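PDB 2NQL: Isomerase/lactonizing enzyme from Agrobacterium fabrum str. C58, which belongs to the mandelate racemase/muconate lactonizing enzyme family of the enolase superfamily and holds a sodium ion in its TIM-barrel-like domain. Local coordinates for residues N297-G302 and S332-L337; V286-G291 and V312-T317; D151-Y156 and Y365-G370. One frame throughout, in Å; residues are numbered along the deposited sequence.

Contact 1. Residues N297-G302 and S332-L337; sequences NFIRIG and STLSML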
loop_
_atom_site.group_PDB
_atom_site.type_symbol
_atom_site.label_atom_id
_atom_site.label_comp_id
_atom_site.label_asym_id
_atom_site.label_seq_id
_atom_site.Cartn_x
_atom_site.Cartn_y
_atom_site.Cartn_z
ATOM N N ASN A 297 -8.400 -12.658 -4.224
ATOM C CA ASN A 297 -8.643 -11.313 -4.766
ATOM C C ASN A 297 -9.059 -11.272 -6.215
ATOM O O ASN A 297 -9.919 -10.489 -6.602
ATOM C CB ASN A 297 -7.415 -10.402 -4.556
ATOM C CG ASN A 297 -7.367 -9.817 -3.145
ATOM O OD1 ASN A 297 -8.398 -9.414 -2.600
ATOM N ND2 ASN A 297 -6.169 -9.743 -2.565
ATOM N N PHE A 298 -8.418 -12.117 -7.016
ATOM C CA PHE A 298 -8.649 -12.166 -8.453
ATOM C C PHE A 298 -10.101 -12.621 -8.684
ATOM O O PHE A 298 -10.811 -11.999 -9.475
ATOM C CB PHE A 298 -7.657 -13.170 -9.019
ATOM C CG PHE A 298 -7.301 -12.989 -10.457
ATOM C CD1 PHE A 298 -6.114 -12.332 -10.819
ATOM C CD2 PHE A 298 -8.081 -13.594 -11.450
ATOM C CE1 PHE A 298 -5.735 -12.245 -12.156
ATOM C CE2 PHE A 298 -7.722 -13.498 -12.796
ATOM C CZ PHE A 298 -6.552 -12.829 -13.147
ATOM N N ILE A 299 -10.548 -13.657 -7.961
ATOM C CA ILE A 299 -11.902 -14.214 -8.080
ATOM C C ILE A 299 -12.972 -13.159 -7.717
ATOM O O ILE A 299 -13.995 -13.014 -8.382
ATOM C CB ILE A 299 -12.028 -15.518 -7.198
ATOM C CG1 ILE A 299 -11.346 -16.715 -7.881
ATOM C CG2 ILE A 299 -13.468 -15.864 -6.858
ATOM C CD1 ILE A 299 -11.635 -16.845 -9.380
ATOM N N ARG A 300 -12.716 -12.411 -6.650
ATOM C CA ARG A 300 -13.628 -11.317 -6.243
ATOM C C ARG A 300 -13.676 -10.146 -7.225
ATOM O O ARG A 300 -14.744 -9.595 -7.469
ATOM C CB ARG A 300 -13.298 -10.826 -4.828
ATOM C CG ARG A 300 -13.404 -11.925 -3.792
ATOM C CD ARG A 300 -12.842 -11.496 -2.427
ATOM N NE ARG A 300 -13.125 -12.520 -1.418
ATOM C CZ ARG A 300 -12.640 -12.532 -0.176
ATOM N NH1 ARG A 300 -11.795 -11.583 0.218
ATOM N NH2 ARG A 300 -12.971 -13.523 0.659
ATOM N N ILE A 301 -12.530 -9.772 -7.803
ATOM C CA ILE A 301 -12.501 -8.781 -8.875
ATOM C C ILE A 301 -13.303 -9.272 -10.112
ATOM O O ILE A 301 -14.069 -8.504 -10.732
ATOM C CB ILE A 301 -11.045 -8.376 -9.227
ATOM C CG1 ILE A 301 -10.484 -7.447 -8.133
ATOM C CG2 ILE A 301 -10.962 -7.731 -10.589
ATOM C CD1 ILE A 301 -8.956 -7.375 -8.098
ATOM N N GLY A 302 -13.110 -10.538 -10.458
ATOM C CA GLY A 302 -13.858 -11.176 -11.548
ATOM C C GLY A 302 -15.371 -11.150 -11.323
ATOM O O GLY A 302 -16.127 -10.812 -12.238
ATOM N N SER A 332 -9.830 -18.792 -15.800
ATOM C CA SER A 332 -10.639 -19.792 -16.520
ATOM C C SER A 332 -12.065 -19.941 -15.999
ATOM O O SER A 332 -12.924 -20.419 -16.719
ATOM C CB SER A 332 -9.937 -21.143 -16.505
ATOM O OG SER A 332 -10.095 -21.770 -15.245
ATOM N N THR A 333 -12.298 -19.517 -14.755
ATOM C CA THR A 333 -13.589 -19.637 -14.071
ATOM C C THR A 333 -14.483 -18.419 -14.275
ATOM O O THR A 333 -15.628 -18.406 -13.803
ATOM C CB THR A 333 -13.384 -19.800 -12.525
ATOM O OG1 THR A 333 -12.952 -18.536 -11.966
ATOM C CG2 THR A 333 -12.373 -20.903 -12.228
ATOM N N LEU A 334 -13.967 -17.398 -14.957
ATOM C CA LEU A 334 -14.593 -16.077 -14.993
ATOM C C LEU A 334 -15.450 -15.888 -16.228
ATOM O O LEU A 334 -14.964 -15.976 -17.353
ATOM C CB LEU A 334 -13.550 -14.953 -14.890
ATOM C CG LEU A 334 -12.600 -14.963 -13.672
ATOM C CD1 LEU A 334 -11.602 -13.776 -13.709
ATOM C CD2 LEU A 334 -13.384 -14.954 -12.368
ATOM N N SER A 335 -16.736 -15.613 -16.001
ATOM C CA SER A 335 -17.709 -15.389 -17.081
ATOM C C SER A 335 -17.370 -14.198 -17.980
ATOM O O SER A 335 -17.664 -14.214 -19.180
ATOM C CB SER A 335 -19.112 -15.244 -16.490
ATOM O OG SER A 335 -19.195 -14.059 -15.711
ATOM N N MET A 336 -16.724 -13.176 -17.409
ATOM C CA MET A 336 -16.351 -11.992 -18.155
ATOM C C MET A 336 -14.967 -12.055 -18.835
ATOM O O MET A 336 -14.553 -11.079 -19.472
ATOM C CB MET A 336 -16.417 -10.767 -17.238
ATOM C CG MET A 336 -17.768 -10.533 -16.587
ATOM S SD MET A 336 -19.112 -10.413 -17.810
ATOM C CE MET A 336 -18.617 -9.049 -18.855
ATOM N N LEU A 337 -14.261 -13.178 -18.694
ATOM C CA LEU A 337 -12.964 -13.350 -19.365
ATOM C C LEU A 337 -13.054 -13.267 -20.893
ATOM O O LEU A 337 -13.781 -14.043 -21.527
ATOM C CB LEU A 337 -12.287 -14.662 -18.967
ATOM C CG LEU A 337 -10.838 -14.764 -19.482
ATOM C CD1 LEU A 337 -9.923 -14.017 -18.544
ATOM C CD2 LEU A 337 -10.420 -16.199 -19.558
HETATM O O HOH W 1 -16.225 -12.710 -14.368
#
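F298 is the first residue of 297-302 to reach the loop 332-337. Its CG lies anti to the backbone N (chi1 -155°), which swings the ring out from the helix. One rim carbon, F298 CE2, meets the methyl L334 CD1 at 4.0 Å. The two side chains cross at about a right angle. S327, A330 and S331 of helix 322-331 pack on the same phenyl group, as do P288 and P314.

I299 follows. Its CG1 stands beside the backbone N (chi1 -77°), and in the conformer described here the terminal methyl does the touching. I299 CD1 is 3.4 Å from T333 OG1 and 3.9 Å from L334 CD2. The threonine hydroxyl is not left to the methyl alone, because it is hydrogen-bonded to A330 O near the end of helix 322-331.

Helix 295-308 belongs to the outer layer of the TIM-type barrel and connects strand 285-286 to strand 311-312. The loop 332-337 leads from helix 322-331 into strand 340-342, so the contact packs one helix on the loop from the next helix to its strand.

R300 starts its side chain away from the loop and makes a salt bridge with D103. At G302 the helix has no side chain, and the fork of L334 sits against bare backbone. G302 CA lies 3.9 Å from L334 CD2 and 4.1 Å from L334 CD1. The leucine has CG anti to its carbonyl carbon (chi1 -56°) and is backed by V312.

A water bridges the backbones beside this fork. It donates to G302 O at 2.9 Å and accepts from M336 N at 3.1 Å. M336 N lies within a type I turn from L334 to L337, closed by L337 N to L334 O at 3.2 Å.

Contact 2. Residues V286-G291 and V312-T317; sequences VQPEMG and VIPHAT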
loop_
_atom_site.group_PDB
_atom_site.type_symbol
_atom_site.label_atom_id
_atom_site.label_comp_id
_atom_site.label_asym_id
_atom_site.label_seq_id
_atom_site.Cartn_x
_atom_site.Cartn_y
_atom_site.Cartn_z
ATOM N N VAL A 286 -11.165 -4.623 -17.032
ATOM C CA VAL A 286 -10.182 -4.741 -15.955
ATOM C C VAL A 286 -9.079 -5.749 -16.219
ATOM O O VAL A 286 -9.292 -6.801 -16.840
ATOM C CB VAL A 286 -10.806 -4.926 -14.557
ATOM C CG1 VAL A 286 -11.660 -3.703 -14.194
ATOM C CG2 VAL A 286 -11.615 -6.213 -14.459
ATOM N N GLN A 287 -7.894 -5.411 -15.724
ATOM C CA GLN A 287 -6.650 -6.098 -16.100
ATOM C C GLN A 287 -5.871 -6.565 -14.880
ATOM O O GLN A 287 -4.716 -6.125 -14.702
ATOM C CB GLN A 287 -5.758 -5.172 -16.947
ATOM C CG GLN A 287 -6.427 -4.667 -18.236
ATOM C CD GLN A 287 -5.611 -3.611 -18.918
ATOM O OE1 GLN A 287 -5.347 -2.559 -18.349
ATOM N NE2 GLN A 287 -5.158 -3.901 -20.137
ATOM N N PRO A 288 -6.475 -7.455 -14.057
ATOM C CA PRO A 288 -5.809 -7.823 -12.817
ATOM C C PRO A 288 -4.468 -8.526 -13.062
ATOM O O PRO A 288 -4.304 -9.255 -14.043
ATOM C CB PRO A 288 -6.804 -8.786 -12.153
ATOM C CG PRO A 288 -7.652 -9.322 -13.271
ATOM C CD PRO A 288 -7.769 -8.160 -14.201
ATOM N N GLU A 289 -3.526 -8.274 -12.167
ATOM C CA GLU A 289 -2.265 -8.959 -12.131
ATOM C C GLU A 289 -2.192 -9.906 -10.939
ATOM O O GLU A 289 -2.120 -9.477 -9.772
ATOM C CB GLU A 289 -1.114 -7.935 -12.120
ATOM C CG GLU A 289 0.310 -8.550 -11.892
ATOM C CD GLU A 289 0.579 -9.784 -12.762
ATOM O OE1 GLU A 289 0.590 -9.648 -14.010
ATOM O OE2 GLU A 289 0.783 -10.896 -12.200
ATOM N N MET A 290 -2.195 -11.205 -11.242
ATOM C CA MET A 290 -2.281 -12.232 -10.207
ATOM C C MET A 290 -1.117 -12.136 -9.199
ATOM O O MET A 290 -1.308 -12.400 -8.006
ATOM C CB MET A 290 -2.261 -13.618 -10.860
ATOM C CG MET A 290 -2.196 -14.772 -9.886
ATOM S SD MET A 290 -3.557 -14.847 -8.684
ATOM C CE MET A 290 -4.924 -15.315 -9.733
ATOM N N GLY A 291 0.079 -11.760 -9.668
ATOM C CA GLY A 291 1.248 -11.681 -8.787
ATOM C C GLY A 291 1.127 -10.624 -7.687
ATOM O O GLY A 291 1.772 -10.738 -6.641
ATOM N N VAL A 312 -12.897 -8.886 -18.524
ATOM C CA VAL A 312 -11.680 -9.173 -17.759
ATOM C C VAL A 312 -10.603 -9.683 -18.723
ATOM O O VAL A 312 -10.790 -10.708 -19.401
ATOM C CB VAL A 312 -11.952 -10.207 -16.655
ATOM C CG1 VAL A 312 -10.663 -10.533 -15.892
ATOM C CG2 VAL A 312 -13.068 -9.703 -15.701
ATOM N N ILE A 313 -9.505 -8.937 -18.812
ATOM C CA ILE A 313 -8.348 -9.323 -19.636
ATOM C C ILE A 313 -7.078 -9.162 -18.781
ATOM O O ILE A 313 -6.491 -8.073 -18.752
ATOM C CB ILE A 313 -8.276 -8.491 -20.951
ATOM C CG1 ILE A 313 -9.611 -8.560 -21.721
ATOM C CG2 ILE A 313 -7.135 -8.972 -21.844
ATOM C CD1 ILE A 313 -9.676 -7.666 -22.925
ATOM N N PRO A 314 -6.710 -10.218 -18.027
ATOM C CA PRO A 314 -5.612 -10.139 -17.073
ATOM C C PRO A 314 -4.253 -9.808 -17.666
ATOM O O PRO A 314 -3.958 -10.107 -18.842
ATOM C CB PRO A 314 -5.607 -11.515 -16.416
ATOM C CG PRO A 314 -7.018 -11.998 -16.556
ATOM C CD PRO A 314 -7.358 -11.536 -17.954
ATOM N N HIS A 315 -3.463 -9.168 -16.816
ATOM C CA HIS A 315 -2.098 -8.753 -17.065
ATOM C C HIS A 315 -1.152 -9.955 -16.949
ATOM O O HIS A 315 -1.489 -11.002 -16.352
ATOM C CB HIS A 315 -1.800 -7.701 -15.975
ATOM C CG HIS A 315 -0.438 -7.074 -16.039
ATOM N ND1 HIS A 315 0.565 -7.393 -15.151
ATOM C CD2 HIS A 315 0.061 -6.099 -16.830
ATOM C CE1 HIS A 315 1.629 -6.654 -15.404
ATOM N NE2 HIS A 315 1.346 -5.851 -16.413
ATOM N N ALA A 316 0.040 -9.792 -17.514
ATOM C CA ALA A 316 1.140 -10.736 -17.332
ATOM C C ALA A 316 2.461 -9.977 -17.256
ATOM O O ALA A 316 2.586 -8.842 -17.770
ATOM C CB ALA A 316 1.170 -11.770 -18.496
ATOM N N THR A 317 3.449 -10.602 -16.633
ATOM C CA THR A 317 4.661 -9.912 -16.260
ATOM C C THR A 317 5.840 -10.858 -16.037
ATOM O O THR A 317 5.700 -12.074 -16.138
ATOM C CB THR A 317 4.417 -9.001 -15.020
ATOM O OG1 THR A 317 5.536 -8.125 -14.866
ATOM C CG2 THR A 317 4.232 -9.811 -13.762
HETATM O O HOH W 2 -4.498 -6.878 -20.176
HETATM O O HOH W 3 -2.357 -12.058 -13.904
#
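The carbonyl oxygen P288 O is gripped by two donors, one firm and one weak. The firm one is H315 N, 2.9 Å from P288 O and above the carbonyl plane, not on a lone pair. The weak one is a water. That water also donates to H315 O and accepts from M290 N, so it ties three backbone atoms together.

The carboxylate of E289 is held at both oxygens. Its CG is anti to the backbone N and the chain bends at chi2 (47°), which carries the group across to the histidine. E289 OE1 accepts a hydrogen bond from H315 ND1 at 2.5 Å, using its anti lone pair. The oxygen is close to the plane of the imidazole, at its edge. Carboxylate and ring planes are 80° apart. E289 OE2 accepts from G291 N at 2.8 Å, again through the anti lone pair. E289 is thus the N-cap of helix 290-293, and the two bonds fix its rotation. Two N-H donors and the start of a helix would probably favour a charged carboxylate. The methyl T317 CG2 rests 3.7 Å from E289 OE1.

These residues continue two adjacent parallel strands of the TIM-type barrel past their C-terminal ends, the side where enolase-superfamily active sites lie. V286 and V312 form the parallel bridge. I313 N meets V286 O at 2.9 Å, nearly along the C=O axis. V286 CG2 and V312 CG2 touch at 4.0 Å. P288 CD packs on V312 CG1 at 4.1 Å.

The sodium ion lies about 3 Å from the nearest atom of the H315 side chain and is bound by E240 and E266. Q287 NE2 is hydrogen-bonded to E240 OE1, a second-shell link to that site. H315 NE2 bonds to a glycerol.

Contact 3. Residues D151-Y156 and Y365-G370; sequences DSFPAY and YHLPSG. With SO4 (sulfate ion), chain F.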
loop_
_atom_site.group_PDB
_atom_site.type_symbol
_atom_site.label_atom_id
_atom_site.label_comp_id
_atom_site.label_asym_id
_atom_site.label_seq_id
_atom_site.Cartn_x
_atom_site.Cartn_y
_atom_site.Cartn_z
ATOM N N ASP A 151 -10.339 -24.873 -20.299
ATOM C CA ASP A 151 -8.951 -25.341 -20.330
ATOM C C ASP A 151 -8.099 -24.575 -21.321
ATOM O O ASP A 151 -6.909 -24.875 -21.474
ATOM C CB ASP A 151 -8.884 -26.832 -20.649
ATOM C CG ASP A 151 -9.654 -27.669 -19.666
ATOM O OD1 ASP A 151 -9.541 -27.420 -18.449
ATOM O OD2 ASP A 151 -10.390 -28.567 -20.114
ATOM N N SER A 152 -8.710 -23.603 -22.003
ATOM C CA SER A 152 -7.986 -22.741 -22.925
ATOM C C SER A 152 -8.746 -21.442 -23.066
ATOM O O SER A 152 -9.962 -21.401 -22.843
ATOM C CB SER A 152 -7.766 -23.426 -24.310
ATOM O OG SER A 152 -8.996 -23.633 -24.991
ATOM N N PHE A 153 -8.035 -20.374 -23.425
ATOM C CA PHE A 153 -8.675 -19.101 -23.772
ATOM C C PHE A 153 -7.717 -18.234 -24.573
ATOM O O PHE A 153 -6.521 -18.560 -24.647
ATOM C CB PHE A 153 -9.211 -18.355 -22.515
ATOM C CG PHE A 153 -8.252 -18.320 -21.347
ATOM C CD1 PHE A 153 -7.087 -17.547 -21.387
ATOM C CD2 PHE A 153 -8.548 -19.031 -20.181
ATOM C CE1 PHE A 153 -6.224 -17.500 -20.296
ATOM C CE2 PHE A 153 -7.701 -18.974 -19.079
ATOM C CZ PHE A 153 -6.529 -18.212 -19.140
ATOM N N PRO A 154 -8.232 -17.163 -25.220
ATOM C CA PRO A 154 -7.376 -16.337 -26.062
ATOM C C PRO A 154 -6.225 -15.645 -25.343
ATOM O O PRO A 154 -6.335 -15.300 -24.164
ATOM C CB PRO A 154 -8.365 -15.293 -26.611
ATOM C CG PRO A 154 -9.652 -16.019 -26.632
ATOM C CD PRO A 154 -9.633 -16.704 -25.317
ATOM N N ALA A 155 -5.134 -15.458 -26.075
ATOM C CA ALA A 155 -3.958 -14.759 -25.585
ATOM C C ALA A 155 -3.600 -13.655 -26.573
ATOM O O ALA A 155 -3.671 -13.866 -27.790
ATOM C CB ALA A 155 -2.811 -15.744 -25.430
ATOM N N TYR A 156 -3.261 -12.468 -26.069
ATOM C CA TYR A 156 -2.773 -11.395 -26.933
ATOM C C TYR A 156 -1.301 -11.139 -26.735
ATOM O O TYR A 156 -0.782 -11.248 -25.614
ATOM C CB TYR A 156 -3.594 -10.109 -26.800
ATOM C CG TYR A 156 -3.370 -9.264 -25.563
ATOM C CD1 TYR A 156 -2.347 -8.293 -25.525
ATOM C CD2 TYR A 156 -4.175 -9.419 -24.431
ATOM C CE1 TYR A 156 -2.153 -7.505 -24.408
ATOM C CE2 TYR A 156 -3.990 -8.606 -23.292
ATOM C CZ TYR A 156 -2.980 -7.668 -23.290
ATOM O OH TYR A 156 -2.770 -6.873 -22.190
ATOM N N TYR A 365 -3.836 -19.625 -24.649
ATOM C CA TYR A 365 -3.271 -20.334 -23.506
ATOM C C TYR A 365 -3.918 -21.695 -23.391
ATOM O O TYR A 365 -5.128 -21.826 -23.587
ATOM C CB TYR A 365 -3.564 -19.576 -22.211
ATOM C CG TYR A 365 -2.588 -18.481 -21.916
ATOM C CD1 TYR A 365 -1.299 -18.780 -21.444
ATOM C CD2 TYR A 365 -2.949 -17.143 -22.069
ATOM C CE1 TYR A 365 -0.394 -17.772 -21.125
ATOM C CE2 TYR A 365 -2.052 -16.122 -21.737
ATOM C CZ TYR A 365 -0.771 -16.458 -21.270
ATOM O OH TYR A 365 0.121 -15.476 -20.944
ATOM N N HIS A 366 -3.092 -22.682 -23.076
ATOM C CA HIS A 366 -3.519 -24.023 -22.680
ATOM C C HIS A 366 -3.138 -24.317 -21.236
ATOM O O HIS A 366 -1.946 -24.327 -20.871
ATOM C CB HIS A 366 -2.857 -25.058 -23.593
ATOM C CG HIS A 366 -3.288 -24.941 -25.017
ATOM N ND1 HIS A 366 -4.216 -25.786 -25.579
ATOM C CD2 HIS A 366 -2.967 -24.039 -25.977
ATOM C CE1 HIS A 366 -4.420 -25.434 -26.839
ATOM N NE2 HIS A 366 -3.681 -24.371 -27.102
ATOM N N LEU A 367 -4.154 -24.587 -20.423
ATOM C CA LEU A 367 -3.956 -24.669 -18.971
ATOM C C LEU A 367 -3.319 -25.994 -18.578
ATOM O O LEU A 367 -3.531 -26.996 -19.264
ATOM C CB LEU A 367 -5.303 -24.503 -18.255
ATOM C CG LEU A 367 -5.613 -23.018 -17.999
ATOM C CD1 LEU A 367 -5.972 -22.192 -19.238
ATOM C CD2 LEU A 367 -6.644 -22.877 -16.955
ATOM N N PRO A 368 -2.583 -26.026 -17.443
ATOM C CA PRO A 368 -1.988 -27.277 -17.002
ATOM C C PRO A 368 -3.071 -28.231 -16.498
ATOM O O PRO A 368 -4.206 -27.791 -16.242
ATOM C CB PRO A 368 -1.055 -26.838 -15.862
ATOM C CG PRO A 368 -1.674 -25.622 -15.340
ATOM C CD PRO A 368 -2.297 -24.923 -16.499
ATOM N N SER A 369 -2.733 -29.512 -16.378
ATOM C CA SER A 369 -3.746 -30.566 -16.178
ATOM C C SER A 369 -3.869 -31.044 -14.729
ATOM O O SER A 369 -4.922 -31.559 -14.322
ATOM C CB SER A 369 -3.453 -31.755 -17.076
ATOM O OG SER A 369 -3.372 -31.358 -18.438
ATOM N N GLY A 370 -2.798 -30.879 -13.956
ATOM C CA GLY A 370 -2.681 -31.541 -12.651
ATOM C C GLY A 370 -3.574 -30.929 -11.560
ATOM O O GLY A 370 -4.191 -29.873 -11.757
HETATM S S SO4 F . -9.567 -26.941 -24.913
HETATM O O1 SO4 F . -10.370 -25.936 -24.209
HETATM O O2 SO4 F . -8.729 -26.316 -25.939
HETATM O O3 SO4 F . -8.693 -27.568 -23.931
HETATM O O4 SO4 F . -10.422 -27.956 -25.539
HETATM O O HOH W 4 -6.095 -26.900 -23.482
#
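Three backbone hydrogen bonds join the segments. Y365 N donates to F153 O at 2.9 Å, nearly along the C=O axis, and F153 N answers with a longer bond to Y365 O, 3.3 Å. L367 N then reaches D151 O at 3.0 Å. F153 and Y365 are therefore a hydrogen-bonded antiparallel pair, and S152 and H366 a non-hydrogen-bonded one.

On the F153 and Y365 side, the phenyl group is wedged between two neighbours. F153 CG takes the crowded position between N and carbonyl carbon (chi1 45°). F153 CE1 touches Y365 CD2 at 3.7 Å, and F153 CE2 touches L367 CD1, also at 3.7 Å. The two aromatic planes meet obliquely, at 59°. A155 CB presses on the same tyrosine carbon, Y365 CD2, at 3.6 Å.

Strand 152-158 is part of the TIM-type barrel and runs parallel to strands 182-186 and 340-342. Strand 364-366, from later in the chain, pairs antiparallel with its beginning.

On the other side, S152 CB lies over one face of the H366 ring. S152 OG is 2.8 Å from sulfate O1, with sulfate O2 also in range of its single proton. The sulfate probably comes from the crystallisation liquor. A water links D151 O to sulfate O3.

Further out, R364 NH2 bonds to S152 OG, and R143 makes a salt bridge with D151 OD1. Y365 OH is tied to E341 O, while H340 meets the tyrosine ring edge-to-face. L328 and S331 of helix 322-331 back F153.

Contact 2 lies near the centre of the chain and is buried. Contacts 1 and 3 are farther out and only partly buried. All three concern the barrel, but at different layers. Contact 1 packs an outer helix on the loop from helix to strand through apolar atoms, with a water as the polar bridge. Contact 2 extends two strands and relies on direct polar bonds near the sodium site. Contact 3 is backbone pairing of antiparallel strands with aromatic packing on one side. F298 packs on M290, and M336 O probably bonds to V312 N, joining contacts 1 and 2. L337 meets F153, and I313 meets Y156, bringing contact 3 against both.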